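Local coordinates for protein tryptophan--tRNA ligase (Aeropyrum pernix, PDB 3A04) that catalyses the ATP-dependent attachment of L-tryptophan to tRNA(Trp), releasing AMP and diphosphate, as an aminoacyl-tRNA synthetase of the first class, at residues Arg56-Asp59 with Lys60-Glu63; Arg27-Ser30 with Glu31-Pro34; Arg121-Ala124 with Val125-Val129; Asp110-Ala113 with Phe114-Arg118. All coordinates share one frame; numbering follows the deposited sequence. Where two conformers were deposited one is given.

Interaction 1: Arg56-Asp59 with Lys60-Glu63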
loop_
_atom_site.group_PDB
_atom_site.type_symbol
_atom_site.label_atom_id
_atom_site.label_comp_id
_atom_site.label_asym_id
_atom_site.label_seq_id
_atom_site.Cartn_x
_atom_site.Cartn_y
_atom_site.Cartn_z
ATOM N N ARG A 56 -17.481 -19.852 -10.922
ATOM C CA ARG A 56 -18.343 -19.206 -9.916
ATOM C C ARG A 56 -18.759 -17.873 -10.499
ATOM O O ARG A 56 -17.897 -17.053 -10.855
ATOM C CB ARG A 56 -17.626 -19.070 -8.583
ATOM C CG ARG A 56 -18.557 -18.388 -7.476
ATOM C CD ARG A 56 -17.874 -18.468 -6.141
ATOM N NE ARG A 56 -16.542 -17.811 -6.145
ATOM C CZ ARG A 56 -15.481 -18.285 -5.509
ATOM N NH1 ARG A 56 -15.574 -19.376 -4.748
ATOM N NH2 ARG A 56 -14.298 -17.648 -5.594
ATOM N N ASP A 57 -20.076 -17.674 -10.701
ATOM C CA ASP A 57 -20.642 -16.404 -11.190
ATOM C C ASP A 57 -20.321 -16.060 -12.644
ATOM O O ASP A 57 -20.613 -14.946 -13.098
ATOM C CB ASP A 57 -20.208 -15.232 -10.238
ATOM C CG ASP A 57 -20.938 -15.267 -8.837
ATOM O OD1 ASP A 57 -21.914 -16.072 -8.697
ATOM O OD2 ASP A 57 -20.542 -14.482 -7.936
ATOM N N PHE A 58 -19.682 -16.969 -13.409
ATOM C CA PHE A 58 -19.434 -16.672 -14.866
ATOM C C PHE A 58 -20.742 -16.509 -15.669
ATOM O O PHE A 58 -20.829 -15.827 -16.725
ATOM C CB PHE A 58 -18.524 -17.803 -15.460
ATOM C CG PHE A 58 -17.936 -17.499 -16.836
ATOM C CD1 PHE A 58 -17.393 -16.255 -17.104
ATOM C CD2 PHE A 58 -17.960 -18.481 -17.861
ATOM C CE1 PHE A 58 -16.823 -15.951 -18.410
ATOM C CE2 PHE A 58 -17.450 -18.223 -19.139
ATOM C CZ PHE A 58 -16.876 -16.968 -19.431
ATOM N N ASP A 59 -21.801 -17.159 -15.199
ATOM C CA ASP A 59 -23.170 -16.849 -15.715
ATOM C C ASP A 59 -23.562 -15.367 -15.706
ATOM O O ASP A 59 -24.038 -14.820 -16.727
ATOM C CB ASP A 59 -24.228 -17.685 -14.983
ATOM C CG ASP A 59 -24.220 -17.489 -13.472
ATOM O OD1 ASP A 59 -23.193 -17.148 -12.882
ATOM O OD2 ASP A 59 -25.276 -17.743 -12.847
ATOM N N LYS A 60 -23.299 -14.697 -14.586
ATOM C CA LYS A 60 -23.568 -13.238 -14.495
ATOM C C LYS A 60 -22.757 -12.502 -15.540
ATOM O O LYS A 60 -23.237 -11.539 -16.154
ATOM C CB LYS A 60 -23.198 -12.725 -13.074
ATOM C CG LYS A 60 -24.114 -13.314 -11.957
ATOM C CD LYS A 60 -23.646 -12.971 -10.548
ATOM C CE LYS A 60 -23.770 -11.484 -10.159
ATOM N NZ LYS A 60 -23.165 -11.163 -8.757
ATOM N N ILE A 61 -21.501 -12.970 -15.783
ATOM C CA ILE A 61 -20.677 -12.268 -16.796
ATOM C C ILE A 61 -21.307 -12.379 -18.168
ATOM O O ILE A 61 -21.366 -11.407 -18.910
ATOM C CB ILE A 61 -19.247 -12.914 -16.900
ATOM C CG1 ILE A 61 -18.609 -13.006 -15.523
ATOM C CG2 ILE A 61 -18.387 -12.103 -17.917
ATOM C CD1 ILE A 61 -18.383 -11.528 -14.905
ATOM N N LEU A 62 -21.714 -13.600 -18.510
ATOM C CA LEU A 62 -22.184 -13.928 -19.840
ATOM C C LEU A 62 -23.559 -13.202 -20.020
ATOM O O LEU A 62 -23.863 -12.680 -21.120
ATOM C CB LEU A 62 -22.342 -15.482 -19.933
ATOM C CG LEU A 62 -20.960 -16.210 -20.103
ATOM C CD1 LEU A 62 -21.114 -17.767 -20.033
ATOM C CD2 LEU A 62 -20.189 -15.769 -21.367
ATOM N N GLU A 63 -24.311 -13.095 -18.910
ATOM C CA GLU A 63 -25.619 -12.336 -18.963
ATOM C C GLU A 63 -25.332 -10.891 -19.320
ATOM O O GLU A 63 -25.971 -10.292 -20.258
ATOM C CB GLU A 63 -26.413 -12.472 -17.633
ATOM C CG GLU A 63 -27.225 -13.825 -17.523
ATOM C CD GLU A 63 -27.656 -14.263 -16.099
ATOM O OE1 GLU A 63 -27.373 -13.563 -15.089
ATOM O OE2 GLU A 63 -28.288 -15.353 -15.976
HETATM O O HOH W 1 -20.397 -11.839 -8.998
HETATM O O HOH W 2 -21.921 -12.740 -6.943
#
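The first turn of helix 58-66, entered from strand 52-56 through Asp57, sets Phe58 against Leu62 and Asp57 beside Lys60. Asp57 occupies the N-cap position, yet its carboxylate caps nothing; its carbonyl O receives weak bonds from the N-H groups of Lys60 and Ile61. Regular i to i+4 pairing is evident from Leu62 N to Phe58 O (3.0 Å) and from Glu63 N to Asp59 O (2.8 Å). With CG anti to its own backbone N (chi1 -167°), the Phe58 ring is placed for a CH-pi contact: Leu62 CG stands 4.2 Å from the Phe58 ring centroid and 12° off the normal, over one face. Ile61 approaches the same ring obliquely, its CG1 3.8 Å from Phe58 CD1. This strand-to-helix joint lies on the mixed sheet, and its apolar side is extended by Leu62 packing on Leu35 and Leu36 of helix 33-38 and by Ile61 packing on Ala242 of strand 242-246. Lys60 runs alongside Asp57 in the same direction, its chain bent at chi3 (68°), and puts CD 3.9 Å from Asp57 CG. Lys60 NZ remains 4.3 Å from Asp57 OD2, beyond a salt bridge, and a water bridges them, donating to Asp57 OD2 and accepting from Lys60 NZ, each at 2.9 Å. Asp57 OD2 has its direct salt bridge with Arg226 of helix 219-231.

Interaction 2: Arg27-Ser30 with Glu31-Pro34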
loop_
_atom_site.group_PDB
_atom_site.type_symbol
_atom_site.label_atom_id
_atom_site.label_comp_id
_atom_site.label_asym_id
_atom_site.label_seq_id
_atom_site.Cartn_x
_atom_site.Cartn_y
_atom_site.Cartn_z
ATOM N N ARG A 27 -19.284 -24.187 -9.171
ATOM C CA ARG A 27 -20.202 -25.033 -9.930
ATOM C C ARG A 27 -19.544 -25.763 -11.099
ATOM O O ARG A 27 -18.523 -25.297 -11.619
ATOM C CB ARG A 27 -21.281 -24.130 -10.519
ATOM C CG ARG A 27 -21.945 -23.285 -9.442
ATOM C CD ARG A 27 -23.286 -23.875 -8.944
ATOM N NE ARG A 27 -23.123 -25.130 -8.238
ATOM C CZ ARG A 27 -23.983 -26.164 -8.262
ATOM N NH1 ARG A 27 -25.077 -26.179 -9.017
ATOM N NH2 ARG A 27 -23.718 -27.238 -7.551
ATOM N N PRO A 28 -20.163 -26.878 -11.572
ATOM C CA PRO A 28 -19.680 -27.479 -12.855
ATOM C C PRO A 28 -19.765 -26.465 -13.959
ATOM O O PRO A 28 -20.809 -25.760 -14.094
ATOM C CB PRO A 28 -20.703 -28.589 -13.150
ATOM C CG PRO A 28 -21.131 -29.045 -11.689
ATOM C CD PRO A 28 -21.285 -27.648 -10.982
ATOM N N PHE A 29 -18.700 -26.408 -14.769
ATOM C CA PHE A 29 -18.694 -25.507 -15.920
ATOM C C PHE A 29 -19.830 -25.750 -16.884
ATOM O O PHE A 29 -20.286 -24.833 -17.608
ATOM C CB PHE A 29 -17.329 -25.556 -16.707
ATOM C CG PHE A 29 -17.190 -24.424 -17.702
ATOM C CD1 PHE A 29 -16.692 -23.201 -17.308
ATOM C CD2 PHE A 29 -17.597 -24.586 -18.999
ATOM C CE1 PHE A 29 -16.634 -22.112 -18.201
ATOM C CE2 PHE A 29 -17.455 -23.569 -19.892
ATOM C CZ PHE A 29 -17.026 -22.302 -19.470
ATOM N N SER A 30 -20.255 -26.993 -17.003
ATOM C CA SER A 30 -21.338 -27.285 -17.983
ATOM C C SER A 30 -22.656 -26.457 -17.766
ATOM O O SER A 30 -23.393 -26.174 -18.722
ATOM C CB SER A 30 -21.626 -28.796 -17.971
ATOM O OG SER A 30 -21.795 -29.220 -16.627
ATOM N N GLU A 31 -22.900 -25.983 -16.537
ATOM C CA GLU A 31 -24.129 -25.196 -16.279
ATOM C C GLU A 31 -24.135 -23.875 -17.062
ATOM O O GLU A 31 -25.199 -23.280 -17.293
ATOM C CB GLU A 31 -24.309 -24.960 -14.785
ATOM C CG GLU A 31 -24.371 -26.242 -13.926
ATOM C CD GLU A 31 -24.599 -25.919 -12.415
ATOM O OE1 GLU A 31 -24.638 -24.694 -12.039
ATOM O OE2 GLU A 31 -24.748 -26.881 -11.609
ATOM N N VAL A 32 -22.968 -23.414 -17.549
ATOM C CA VAL A 32 -23.012 -22.177 -18.314
ATOM C C VAL A 32 -23.123 -22.395 -19.790
ATOM O O VAL A 32 -23.142 -21.424 -20.529
ATOM C CB VAL A 32 -21.795 -21.206 -18.083
ATOM C CG1 VAL A 32 -21.717 -20.751 -16.660
ATOM C CG2 VAL A 32 -20.408 -21.816 -18.592
ATOM N N LEU A 33 -23.213 -23.638 -20.250
ATOM C CA LEU A 33 -23.262 -23.875 -21.693
ATOM C C LEU A 33 -24.355 -23.084 -22.399
ATOM O O LEU A 33 -24.091 -22.409 -23.430
ATOM C CB LEU A 33 -23.227 -25.382 -22.043
ATOM C CG LEU A 33 -21.876 -26.018 -21.630
ATOM C CD1 LEU A 33 -21.832 -27.558 -21.608
ATOM C CD2 LEU A 33 -20.641 -25.453 -22.441
ATOM N N PRO A 34 -25.583 -23.092 -21.829
ATOM C CA PRO A 34 -26.663 -22.418 -22.518
ATOM C C PRO A 34 -26.394 -20.900 -22.501
ATOM O O PRO A 34 -26.634 -20.230 -23.491
ATOM C CB PRO A 34 -27.894 -22.758 -21.656
ATOM C CG PRO A 34 -27.556 -24.105 -20.996
ATOM C CD PRO A 34 -26.060 -23.931 -20.699
#
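Val32 CG2 lies over one face of the Phe29 ring and Pro28 CD over one face of the Arg27 guanidinium, which Glu31 OE2 meets obliquely. The valine methyl is 3.6 Å from the Phe29 ring centroid and 16° off the normal, a CH-pi contact offset toward the rim; its shortest ring distance is the 3.5 Å from Val32 CG2 to Phe29 CZ. A chi1 of -62° at Val32 sets CG2 between the backbone N and the carbonyl carbon, from where it reaches both the ring and, at 3.2 Å, Phe29 O. Leu33 CD2 comes to the same ring obliquely and at longer range. Three consecutive i to i+3 bonds underlie this geometry: Glu31 N to Pro28 O, Val32 N to Phe29 O and Leu33 N to Ser30 O. In all three the donor stands well above the carbonyl plane, as suits the tight 3-10 winding that carries the chain from edge strand 27-28 into helix 33-38. The strand side is pinned by backbone bonds of Arg27 and Phe29 to strand 52-56. At the outer side a salt bridge joins Arg27 NH1 to Glu31 OE2 at 2.7 Å, with the guanidinium and carboxylate planes 67° apart, so it rests on one close N-O pair and not on a coplanar two-point grip. Glu31 reaches it with an extended chain, and its OE2 ends 3.6 Å from Pro28 CD, whereas Arg27 is bent at chi2 and chi3.

Interaction 3: Arg121-Ala124 with Val125-Val129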
loop_
_atom_site.group_PDB
_atom_site.type_symbol
_atom_site.label_atom_id
_atom_site.label_comp_id
_atom_site.label_asym_id
_atom_site.label_seq_id
_atom_site.Cartn_x
_atom_site.Cartn_y
_atom_site.Cartn_z
ATOM N N ARG A 121 14.614 -4.539 -9.271
ATOM C CA ARG A 121 13.710 -3.737 -10.098
ATOM C C ARG A 121 14.045 -3.910 -11.550
ATOM O O ARG A 121 13.170 -4.154 -12.387
ATOM C CB ARG A 121 13.720 -2.233 -9.695
ATOM C CG ARG A 121 13.441 -2.062 -8.209
ATOM C CD ARG A 121 11.904 -2.340 -7.862
ATOM N NE ARG A 121 11.061 -1.358 -8.565
ATOM C CZ ARG A 121 9.863 -1.610 -9.062
ATOM N NH1 ARG A 121 9.363 -2.880 -9.088
ATOM N NH2 ARG A 121 9.198 -0.632 -9.626
ATOM N N GLU A 122 15.316 -3.751 -11.895
ATOM C CA GLU A 122 15.664 -3.747 -13.327
ATOM C C GLU A 122 15.336 -5.142 -13.952
ATOM O O GLU A 122 14.752 -5.203 -15.063
ATOM C CB GLU A 122 17.158 -3.470 -13.550
ATOM C CG GLU A 122 17.494 -3.392 -15.022
ATOM C CD GLU A 122 18.952 -2.993 -15.300
ATOM O OE1 GLU A 122 19.691 -2.635 -14.331
ATOM O OE2 GLU A 122 19.339 -3.018 -16.502
ATOM N N GLU A 123 15.667 -6.189 -13.207
ATOM C CA GLU A 123 15.480 -7.562 -13.680
ATOM C C GLU A 123 13.962 -7.936 -13.782
ATOM O O GLU A 123 13.515 -8.447 -14.827
ATOM C CB GLU A 123 16.238 -8.562 -12.785
ATOM C CG GLU A 123 15.894 -10.065 -13.047
ATOM C CD GLU A 123 16.273 -11.001 -11.903
ATOM O OE1 GLU A 123 17.109 -10.591 -11.043
ATOM O OE2 GLU A 123 15.740 -12.150 -11.844
ATOM N N ALA A 124 13.169 -7.613 -12.752
ATOM C CA ALA A 124 11.706 -7.841 -12.827
ATOM C C ALA A 124 11.115 -7.238 -14.040
ATOM O O ALA A 124 10.283 -7.885 -14.673
ATOM C CB ALA A 124 10.938 -7.324 -11.553
ATOM N N VAL A 125 11.526 -6.000 -14.377
ATOM C CA VAL A 125 10.950 -5.278 -15.500
ATOM C C VAL A 125 11.353 -5.919 -16.822
ATOM O O VAL A 125 10.516 -6.081 -17.759
ATOM C CB VAL A 125 11.336 -3.731 -15.526
ATOM C CG1 VAL A 125 11.078 -3.092 -16.911
ATOM C CG2 VAL A 125 10.584 -2.938 -14.406
ATOM N N ARG A 126 12.638 -6.254 -16.925
ATOM C CA ARG A 126 13.174 -6.927 -18.095
ATOM C C ARG A 126 12.392 -8.196 -18.369
ATOM O O ARG A 126 11.783 -8.356 -19.430
ATOM C CB ARG A 126 14.635 -7.071 -18.106
ATOM C CG ARG A 126 15.210 -7.702 -19.362
ATOM C CD ARG A 126 16.670 -7.965 -19.237
ATOM N NE ARG A 126 16.979 -8.856 -18.144
ATOM C CZ ARG A 126 17.581 -8.482 -17.031
ATOM N NH1 ARG A 126 17.945 -7.229 -16.850
ATOM N NH2 ARG A 126 17.802 -9.355 -16.087
ATOM N N ILE A 127 12.407 -9.093 -17.390
ATOM C CA ILE A 127 11.720 -10.392 -17.488
ATOM C C ILE A 127 10.261 -10.185 -17.828
ATOM O O ILE A 127 9.685 -10.851 -18.702
ATOM C CB ILE A 127 11.922 -11.160 -16.142
ATOM C CG1 ILE A 127 13.433 -11.462 -15.943
ATOM C CG2 ILE A 127 11.025 -12.389 -16.082
ATOM C CD1 ILE A 127 13.671 -12.097 -14.606
ATOM N N ALA A 128 9.610 -9.195 -17.190
ATOM C CA ALA A 128 8.184 -9.002 -17.497
ATOM C C ALA A 128 7.987 -8.667 -18.943
ATOM O O ALA A 128 7.079 -9.183 -19.620
ATOM C CB ALA A 128 7.585 -7.771 -16.598
ATOM N N VAL A 129 8.856 -7.811 -19.490
ATOM C CA VAL A 129 8.581 -7.422 -20.882
ATOM C C VAL A 129 9.045 -8.523 -21.908
ATOM O O VAL A 129 8.314 -8.904 -22.833
ATOM C CB VAL A 129 9.323 -6.093 -21.192
ATOM C CG1 VAL A 129 9.291 -5.727 -22.689
ATOM C CG2 VAL A 129 8.646 -4.874 -20.398
HETATM O O HOH W 3 18.017 -4.572 -17.894
#
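Four successive i to i+4 bonds, from Val125 N to Arg121 O (3.2 Å) through Ala128 N to Ala124 O (2.9 Å), define an unbroken alpha-helical start to helix 121-139. Glu123 and Ile127, one turn apart, lie side by side and point the same way. The contact is made by the Ile127 CD1 methyl, 3.4 Å from Glu123 CG and 3.5 Å from Glu123 OE2. Glu123 CG is anti to its backbone N (chi1 169°) and the chain extends from there, which lays it along the isoleucine. In the conformer given, Arg126 bends at chi3 and crosses Glu123 obliquely: NH2 is 3.7 Å from Glu123 CG, and the guanidinium and carboxylate planes are 15° apart, yet their charged atoms do not meet. Glu122 OE2 is likewise 4.4 Å from Arg126 NH1, and a water between them, lying in the guanidinium plane, is a tentative bridge because Arg126 has two conformers. On the inner side, Val125 and Ala128 pack on Phe150 of strand 147-150, while Val125 and Val129 meet Trp364 of the long helix 334-364; this places the turn between an outermost strand of the sheet and the C-terminal helix.

Interaction 4: Asp110-Ala113 with Phe114-Arg118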
loop_
_atom_site.group_PDB
_atom_site.type_symbol
_atom_site.label_atom_id
_atom_site.label_comp_id
_atom_site.label_asym_id
_atom_site.label_seq_id
_atom_site.Cartn_x
_atom_site.Cartn_y
_atom_site.Cartn_z
ATOM N N ASP A 110 5.224 -7.009 -10.245
ATOM C CA ASP A 110 6.575 -6.591 -9.919
ATOM C C ASP A 110 6.751 -6.056 -8.502
ATOM O O ASP A 110 7.857 -6.109 -7.964
ATOM C CB ASP A 110 7.093 -5.502 -10.946
ATOM C CG ASP A 110 6.398 -4.129 -10.767
ATOM O OD1 ASP A 110 5.134 -4.057 -10.659
ATOM O OD2 ASP A 110 7.107 -3.054 -10.820
ATOM N N ALA A 111 5.667 -5.557 -7.851
ATOM C CA ALA A 111 5.761 -5.157 -6.470
ATOM C C ALA A 111 5.981 -6.429 -5.566
ATOM O O ALA A 111 6.892 -6.496 -4.701
ATOM C CB ALA A 111 4.414 -4.401 -6.055
ATOM N N GLU A 112 5.187 -7.447 -5.817
ATOM C CA GLU A 112 5.362 -8.706 -5.084
ATOM C C GLU A 112 6.737 -9.321 -5.367
ATOM O O GLU A 112 7.413 -9.840 -4.429
ATOM C CB GLU A 112 4.245 -9.677 -5.435
ATOM C CG GLU A 112 4.295 -10.933 -4.567
ATOM C CD GLU A 112 3.139 -11.912 -4.867
ATOM O OE1 GLU A 112 2.128 -11.520 -5.521
ATOM O OE2 GLU A 112 3.233 -13.049 -4.356
ATOM N N ALA A 113 7.153 -9.272 -6.631
ATOM C CA ALA A 113 8.482 -9.802 -7.040
ATOM C C ALA A 113 9.581 -9.147 -6.201
ATOM O O ALA A 113 10.494 -9.821 -5.672
ATOM C CB ALA A 113 8.757 -9.507 -8.561
ATOM N N PHE A 114 9.494 -7.819 -6.039
ATOM C CA PHE A 114 10.488 -7.099 -5.268
ATOM C C PHE A 114 10.377 -7.459 -3.783
ATOM O O PHE A 114 11.366 -7.866 -3.142
ATOM C CB PHE A 114 10.376 -5.576 -5.446
ATOM C CG PHE A 114 11.414 -4.812 -4.653
ATOM C CD1 PHE A 114 12.685 -4.620 -5.194
ATOM C CD2 PHE A 114 11.118 -4.330 -3.334
ATOM C CE1 PHE A 114 13.643 -3.930 -4.470
ATOM C CE2 PHE A 114 12.058 -3.624 -2.588
ATOM C CZ PHE A 114 13.319 -3.417 -3.178
ATOM N N ALA A 115 9.188 -7.272 -3.219
ATOM C CA ALA A 115 9.029 -7.256 -1.751
ATOM C C ALA A 115 8.999 -8.672 -1.152
ATOM O O ALA A 115 9.533 -8.902 -0.061
ATOM C CB ALA A 115 7.709 -6.484 -1.351
ATOM N N VAL A 116 8.384 -9.620 -1.835
ATOM C CA VAL A 116 8.272 -10.982 -1.286
ATOM C C VAL A 116 9.468 -11.775 -1.877
ATOM O O VAL A 116 10.191 -12.469 -1.133
ATOM C CB VAL A 116 6.937 -11.690 -1.638
ATOM C CG1 VAL A 116 6.916 -13.179 -1.136
ATOM C CG2 VAL A 116 5.740 -10.956 -1.039
ATOM N N ARG A 117 9.680 -11.711 -3.178
ATOM C CA ARG A 117 10.669 -12.688 -3.763
ATOM C C ARG A 117 12.063 -12.133 -3.875
ATOM O O ARG A 117 12.963 -12.821 -4.335
ATOM C CB ARG A 117 10.239 -13.130 -5.137
ATOM C CG ARG A 117 8.840 -13.646 -5.169
ATOM C CD ARG A 117 8.801 -15.135 -5.071
ATOM N NE ARG A 117 7.457 -15.610 -5.438
ATOM C CZ ARG A 117 7.164 -16.331 -6.526
ATOM N NH1 ARG A 117 8.135 -16.722 -7.399
ATOM N NH2 ARG A 117 5.890 -16.668 -6.716
ATOM N N ARG A 118 12.220 -10.852 -3.531
ATOM C CA ARG A 118 13.519 -10.204 -3.489
ATOM C C ARG A 118 14.128 -10.134 -4.864
ATOM O O ARG A 118 15.327 -10.236 -5.020
ATOM C CB ARG A 118 14.489 -10.905 -2.491
ATOM C CG ARG A 118 14.162 -10.684 -1.016
ATOM C CD ARG A 118 15.004 -11.618 -0.032
ATOM N NE ARG A 118 14.693 -13.030 -0.310
ATOM C CZ ARG A 118 15.588 -13.998 -0.562
ATOM N NH1 ARG A 118 16.902 -13.749 -0.514
ATOM N NH2 ARG A 118 15.174 -15.234 -0.845
HETATM O O HOH W 4 5.346 -14.669 -4.259
#
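Glu112 leads out from CB with CG anti to the backbone N (chi1 -173°), and CG is the atom that touches Val116, 3.8 Å from its CG2; the two side chains lie alongside each other, pointing the same way. Beyond CG the glutamate is extended, and its tip OE2 accepts from a water at 2.7 Å. That water in turn accepts from Arg117 NE at 2.6 Å, lying in the guanidinium plane at its edge; it links the two groups, Glu112 OE2 and Arg117 NE being 5.1 Å apart. At the backbone, Glu112 O takes two N-H groups: Val116 N at 2.8 Å, the normal i to i+4 bond, and Arg117 N at 3.2 Å, an i to i+5 bond in the carbonyl plane. The winding thus widens near the end of helix 110-115, and Arg118 leaves it with positive phi. This short helix follows strand 103-108; Val116 also packs on helix 183-197, and Phe114 on Leu164 of the second subunit. The doubly accepting Glu112 O is consistent with a turn held largely by backbone bonds, while the water between the opposite charges probably screens a weak attraction.

How the interactions relate
Interactions 1 and 2 share one edge of the sheet, their centres about 10 Å apart, and merge through Phe58 on Phe29 and Leu62 on Val32. Interactions 3 and 4, about 11 Å between centres, are joined by an Arg121-Asp110 salt bridge and methyl contacts of Ala124; both also approach the second subunit. Centres of the two pairs lie about 33 to 39 Å apart. All four are partly buried, apolar sides inward and most Glu, Arg and Lys ends at the surface, though Asp110 is buried. CH-pi contacts over phenylalanine faces mark the first pair, helix backbone bonds and aliphatic sides the second. Across their own segments, interaction 2 alone has a direct salt bridge; water joins the opposite charges elsewhere, in interaction 3 tentatively.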